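Local coordinates for GDP-L-fucose synthase (Campylobacter jejuni subsp. jejuni serotype O:2, PDB 7M13), which is an NADPH-binding reductase of the fucose synthase family that makes GDP-D-glycero-L-gluco-heptose for the capsular polysaccharides of this bacterium, at residues A68-P71 and A75-A78; Y85-I90 and Y138-A143. One frame throughout, in Å; residues are numbered along the deposited sequence.

Contact 1 (A68-P71 and A75-A78). With NAP (NADP nicotinamide-adenine-dinucleotide phosphate), chain E.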
# COMPACT_ATOMS: atom_id res chain seq x y z
N ALA B 68 7.95 -12.46 9.84
CA ALA B 68 7.45 -13.36 8.80
C ALA B 68 7.27 -12.61 7.48
O ALA B 68 6.76 -11.48 7.48
CB ALA B 68 6.15 -13.95 9.24
N VAL B 69 7.66 -13.23 6.39
CA VAL B 69 7.65 -12.60 5.05
C VAL B 69 7.64 -13.69 3.99
O VAL B 69 8.15 -14.78 4.23
CB VAL B 69 8.84 -11.64 4.89
CG1 VAL B 69 10.17 -12.39 4.72
CG2 VAL B 69 8.61 -10.69 3.74
N LEU B 70 7.05 -13.36 2.83
CA LEU B 70 7.36 -14.01 1.55
C LEU B 70 8.41 -13.16 0.87
O LEU B 70 8.13 -12.08 0.39
CB LEU B 70 6.11 -14.11 0.68
CG LEU B 70 6.39 -14.59 -0.74
CD1 LEU B 70 7.02 -15.97 -0.74
CD2 LEU B 70 5.11 -14.59 -1.56
N PRO B 71 9.69 -13.59 0.88
CA PRO B 71 10.75 -12.74 0.37
C PRO B 71 10.79 -12.69 -1.16
O PRO B 71 10.37 -13.62 -1.78
CB PRO B 71 12.02 -13.46 0.84
CG PRO B 71 11.62 -14.89 1.00
CD PRO B 71 10.15 -14.89 1.38
N ALA B 75 15.13 -15.70 -8.06
CA ALA B 75 14.57 -17.01 -8.49
C ALA B 75 13.04 -16.93 -8.57
O ALA B 75 12.46 -17.53 -9.50
CB ALA B 75 14.99 -18.10 -7.55
N ASN B 76 12.41 -16.26 -7.60
CA ASN B 76 10.94 -16.32 -7.43
C ASN B 76 10.29 -15.03 -7.91
O ASN B 76 9.11 -14.85 -7.57
CB ASN B 76 10.52 -16.64 -6.00
CG ASN B 76 10.80 -15.57 -4.97
OD1 ASN B 76 11.41 -14.54 -5.27
ND2 ASN B 76 10.33 -15.80 -3.75
N VAL B 77 10.99 -14.20 -8.69
CA VAL B 77 10.56 -12.84 -9.10
C VAL B 77 9.23 -12.92 -9.85
O VAL B 77 8.50 -11.94 -9.83
CB VAL B 77 11.64 -12.08 -9.90
CG1 VAL B 77 11.79 -12.62 -11.31
CG2 VAL B 77 11.38 -10.58 -9.92
N ALA B 78 8.85 -14.07 -10.43
CA ALA B 78 7.55 -14.22 -11.13
C ALA B 78 6.35 -14.07 -10.19
O ALA B 78 5.23 -13.83 -10.70
CB ALA B 78 7.50 -15.55 -11.85
PA NAP E . 13.09 -15.43 6.29
O1A NAP E . 12.75 -15.45 4.83
O2A NAP E . 14.40 -16.07 6.69
O5B NAP E . 11.98 -16.12 7.16
C5B NAP E . 10.61 -15.79 6.98
C4B NAP E . 9.83 -16.67 7.90
O4B NAP E . 8.44 -16.27 7.81
C3B NAP E . 9.89 -18.17 7.55
O3B NAP E . 10.29 -18.92 8.70
C2B NAP E . 8.47 -18.49 7.08
O2B NAP E . 8.01 -19.78 7.45
C1B NAP E . 7.65 -17.44 7.83
N9A NAP E . 6.39 -17.19 7.17
C8A NAP E . 6.18 -16.71 5.91
N7A NAP E . 4.92 -16.70 5.55
C5A NAP E . 4.25 -17.21 6.64
C6A NAP E . 2.89 -17.47 6.87
N6A NAP E . 1.93 -17.27 5.97
N1A NAP E . 2.57 -18.00 8.07
C2A NAP E . 3.54 -18.22 8.97
N3A NAP E . 4.85 -18.03 8.85
C4A NAP E . 5.15 -17.52 7.65
O3 NAP E . 13.07 -13.92 6.79
PN NAP E . 14.30 -12.98 7.13
O1N NAP E . 15.26 -13.04 6.01
O2N NAP E . 14.74 -13.32 8.50
O5D NAP E . 13.58 -11.54 7.13
C5D NAP E . 13.06 -10.99 8.32
C4D NAP E . 12.49 -9.64 8.00
O4D NAP E . 13.56 -8.76 7.55
C3D NAP E . 11.42 -9.63 6.90
O3D NAP E . 10.43 -8.64 7.16
C2D NAP E . 12.25 -9.28 5.69
O2D NAP E . 11.48 -8.77 4.60
C1D NAP E . 13.21 -8.26 6.26
N1N NAP E . 14.41 -8.12 5.40
C2N NAP E . 15.26 -9.17 5.17
C3N NAP E . 16.30 -9.04 4.31
C7N NAP E . 17.24 -10.15 4.02
O7N NAP E . 18.27 -9.90 3.35
N7N NAP E . 16.96 -11.36 4.49
C4N NAP E . 16.55 -7.77 3.67
C5N NAP E . 15.64 -6.69 3.98
C6N NAP E . 14.61 -6.91 4.74
P2B NAP E . 8.47 -21.09 6.62
O1X NAP E . 9.89 -21.33 7.08
O2X NAP E . 8.32 -20.83 5.18
O3X NAP E . 7.49 -22.18 7.09
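Asn76 meets Pro71 through its amide nitrogen, which donates a hydrogen bond to the proline carbonyl: ND2 of Asn76 lies 2.9 Å from O of Pro71, and the N-H points almost straight at the acceptor, at 168°. The oxygen sits close to the plane of the asparagine amide, only 9° out of it. With chi1 at 68° the side chain of Asn76 rises over its own backbone, CG flanked by N and C, which carries the amide toward Pro71. There the other end of the amide is used as well, because OD1 accepts a hydrogen bond from the backbone N of Gly73. One side chain thus bonds to two backbone groups of the loop. Leu70 reaches the same amide only loosely and also packs on Asp82 and Phe83 of helix 80-100.

The opposite end of segment 68-71 runs along the cofactor. Val69 turns its two methyls toward the nicotinamide ribose, CG1 standing 3.7 Å from C3D of NADP and CG2 3.6 Å from its O2D. The backbone of the same residue meets the adenosine half, where N of Val69 makes a weak hydrogen bond of 3.4 Å to O4B of NADP, and O of Val69 lies 3.2 Å from C8A of the adenine. Just before it, CB of Ala68 rests 3.6 Å from O4B of NADP; beyond it, the ring of Pro71 comes near the adenosine-side phosphate. A single short extended segment therefore lines both riboses, while Asn76 ties back to the chain before it. This is the loop after strand 63-66, at the carboxyl end of a parallel strand, the place where a Rossmann fold binds its dinucleotide.

Contact 2 (Y85-I90 and Y138-A143)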
# COMPACT_ATOMS: atom_id res chain seq x y z
N TYR B 85 0.06 -9.55 -2.13
CA TYR B 85 -1.06 -10.10 -1.33
C TYR B 85 -0.58 -10.71 -0.00
O TYR B 85 -1.15 -10.39 1.06
CB TYR B 85 -1.86 -11.10 -2.16
CG TYR B 85 -2.93 -11.79 -1.36
CD1 TYR B 85 -4.06 -11.11 -0.95
CD2 TYR B 85 -2.78 -13.08 -0.92
CE1 TYR B 85 -5.05 -11.71 -0.17
CE2 TYR B 85 -3.74 -13.70 -0.14
CZ TYR B 85 -4.89 -13.02 0.23
OH TYR B 85 -5.83 -13.63 1.02
N GLU B 86 0.34 -11.65 -0.06
CA GLU B 86 0.69 -12.44 1.13
C GLU B 86 1.26 -11.50 2.19
O GLU B 86 0.91 -11.61 3.37
CB GLU B 86 1.61 -13.60 0.76
CG GLU B 86 0.86 -14.65 -0.03
CD GLU B 86 1.59 -15.95 -0.24
OE1 GLU B 86 2.43 -16.31 0.63
OE2 GLU B 86 1.31 -16.61 -1.28
N ASN B 87 2.16 -10.60 1.77
CA ASN B 87 2.83 -9.72 2.75
C ASN B 87 1.84 -8.70 3.29
O ASN B 87 1.86 -8.42 4.48
CB ASN B 87 4.11 -9.11 2.17
CG ASN B 87 5.16 -10.19 2.00
OD1 ASN B 87 5.47 -10.92 2.96
ND2 ASN B 87 5.74 -10.29 0.82
N LEU B 88 0.96 -8.15 2.45
CA LEU B 88 -0.10 -7.27 3.02
C LEU B 88 -0.94 -8.04 4.02
O LEU B 88 -1.31 -7.48 5.05
CB LEU B 88 -0.98 -6.66 1.91
CG LEU B 88 -0.35 -5.61 1.03
CD1 LEU B 88 -1.35 -5.17 -0.03
CD2 LEU B 88 0.14 -4.41 1.82
N MET B 89 -1.33 -9.29 3.74
CA MET B 89 -2.19 -10.04 4.67
C MET B 89 -1.43 -10.29 5.99
O MET B 89 -2.03 -10.08 7.06
CB MET B 89 -2.71 -11.35 4.10
CG MET B 89 -3.70 -11.17 2.92
SD MET B 89 -5.18 -10.23 3.36
CE MET B 89 -5.76 -11.23 4.72
N ILE B 90 -0.19 -10.72 5.93
CA ILE B 90 0.61 -10.97 7.15
C ILE B 90 0.66 -9.68 7.97
O ILE B 90 0.39 -9.67 9.17
CB ILE B 90 2.00 -11.50 6.78
CG1 ILE B 90 1.89 -12.91 6.19
CG2 ILE B 90 2.87 -11.48 8.03
CD1 ILE B 90 3.17 -13.39 5.56
N TYR B 138 8.87 -4.32 -7.32
CA TYR B 138 7.86 -3.22 -7.26
C TYR B 138 6.73 -3.58 -6.30
O TYR B 138 6.31 -2.77 -5.45
CB TYR B 138 7.35 -3.02 -8.68
CG TYR B 138 6.27 -1.98 -8.90
CD1 TYR B 138 6.53 -0.61 -8.91
CD2 TYR B 138 4.96 -2.38 -9.15
CE1 TYR B 138 5.54 0.32 -9.18
CE2 TYR B 138 3.97 -1.46 -9.44
CZ TYR B 138 4.25 -0.11 -9.44
OH TYR B 138 3.25 0.78 -9.74
N SER B 139 6.15 -4.75 -6.47
CA SER B 139 4.99 -5.16 -5.65
C SER B 139 5.41 -5.48 -4.22
O SER B 139 4.66 -5.14 -3.28
CB SER B 139 4.23 -6.25 -6.32
OG SER B 139 4.95 -7.47 -6.32
N PHE B 140 6.57 -6.06 -4.02
CA PHE B 140 7.11 -6.34 -2.67
C PHE B 140 7.40 -5.03 -1.95
O PHE B 140 7.00 -4.87 -0.79
CB PHE B 140 8.37 -7.19 -2.84
CG PHE B 140 9.07 -7.48 -1.55
CD1 PHE B 140 8.72 -8.57 -0.77
CD2 PHE B 140 10.11 -6.68 -1.14
CE1 PHE B 140 9.39 -8.82 0.42
CE2 PHE B 140 10.78 -6.96 0.04
CZ PHE B 140 10.41 -8.01 0.81
N GLY B 141 8.06 -4.09 -2.63
CA GLY B 141 8.37 -2.78 -2.03
C GLY B 141 7.09 -2.06 -1.67
O GLY B 141 7.04 -1.43 -0.62
N ALA B 142 6.07 -2.11 -2.53
CA ALA B 142 4.77 -1.47 -2.23
C ALA B 142 4.19 -2.10 -0.97
O ALA B 142 3.65 -1.36 -0.12
CB ALA B 142 3.84 -1.55 -3.41
N ALA B 143 4.25 -3.43 -0.83
CA ALA B 143 3.73 -4.08 0.40
C ALA B 143 4.51 -3.58 1.61
O ALA B 143 3.88 -3.21 2.65
CB ALA B 143 3.80 -5.57 0.25
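The amide of Asn87 and the ring of Phe140 meet with their planes nearly perpendicular, 87° apart. ND2 of Asn87 approaches the ring obliquely, 3.8 Å from CD1 and 4.0 Å from CE1 of Phe140. Its amide is not held by the ring: ND2 donates to the carbonyl of Phe83, one turn earlier on the same helix, and OD1 accepts from the backbone N of Leu70; the two bonds together would fix the rotation of the amide. The Phe140 ring lies against Phe83 and Cys72 too, and touches NADP. Away from this pair, the ring of Tyr85 has CG of Met89 over one face, 3.4 Å above the plane and toward the rim, and stacks with His96 of the second subunit.

Helices 80-100 and 138-158 run side by side here, the segment axes 9.1 Å apart and only 10° from parallel, as expected of neighbouring helices that follow successive strands of a Rossmann sheet. Phe140 stands four residues before Lys144, the position held by tyrosine in the YxxxK motif of short-chain dehydrogenases; a phenyl ring lacks the hydroxyl that would pass a proton.

At this separation it is the methyl of Ala143 that faces helix 80-100. CB of Asn87 touches CB of Ala143 at 4.0 Å. Roughly at right angles to this approach, CD2 of Leu88 comes to 3.9 Å from CA of Ala143. Leu88 swings CG opposite its carbonyl carbon and stretches CD1 away from CA (chi2 178°), leaving CD2 as the branch turned to the alanine. Leu88 also packs on Asn92 of the second subunit.

Contact 1 comes entirely ahead of contact 2 in the sequence, yet their centres lie only 10 Å apart, within the same Rossmann domain. The loop of contact 1 leads from strand 63-66 directly into helix 80-100, which supplies one half of contact 2; helix 138-158, after strand 105-111, supplies the other. They meet at Asn87, whose OD1 lies 2.9 Å from N of Leu70, a probable hydrogen bond, and at Phe140, whose CE1 is 3.5 Å from O of Leu70. The helix pair packs against the cofactor loop and also reaches the second subunit, so both helices serve the nucleotide pocket and the subunit interface.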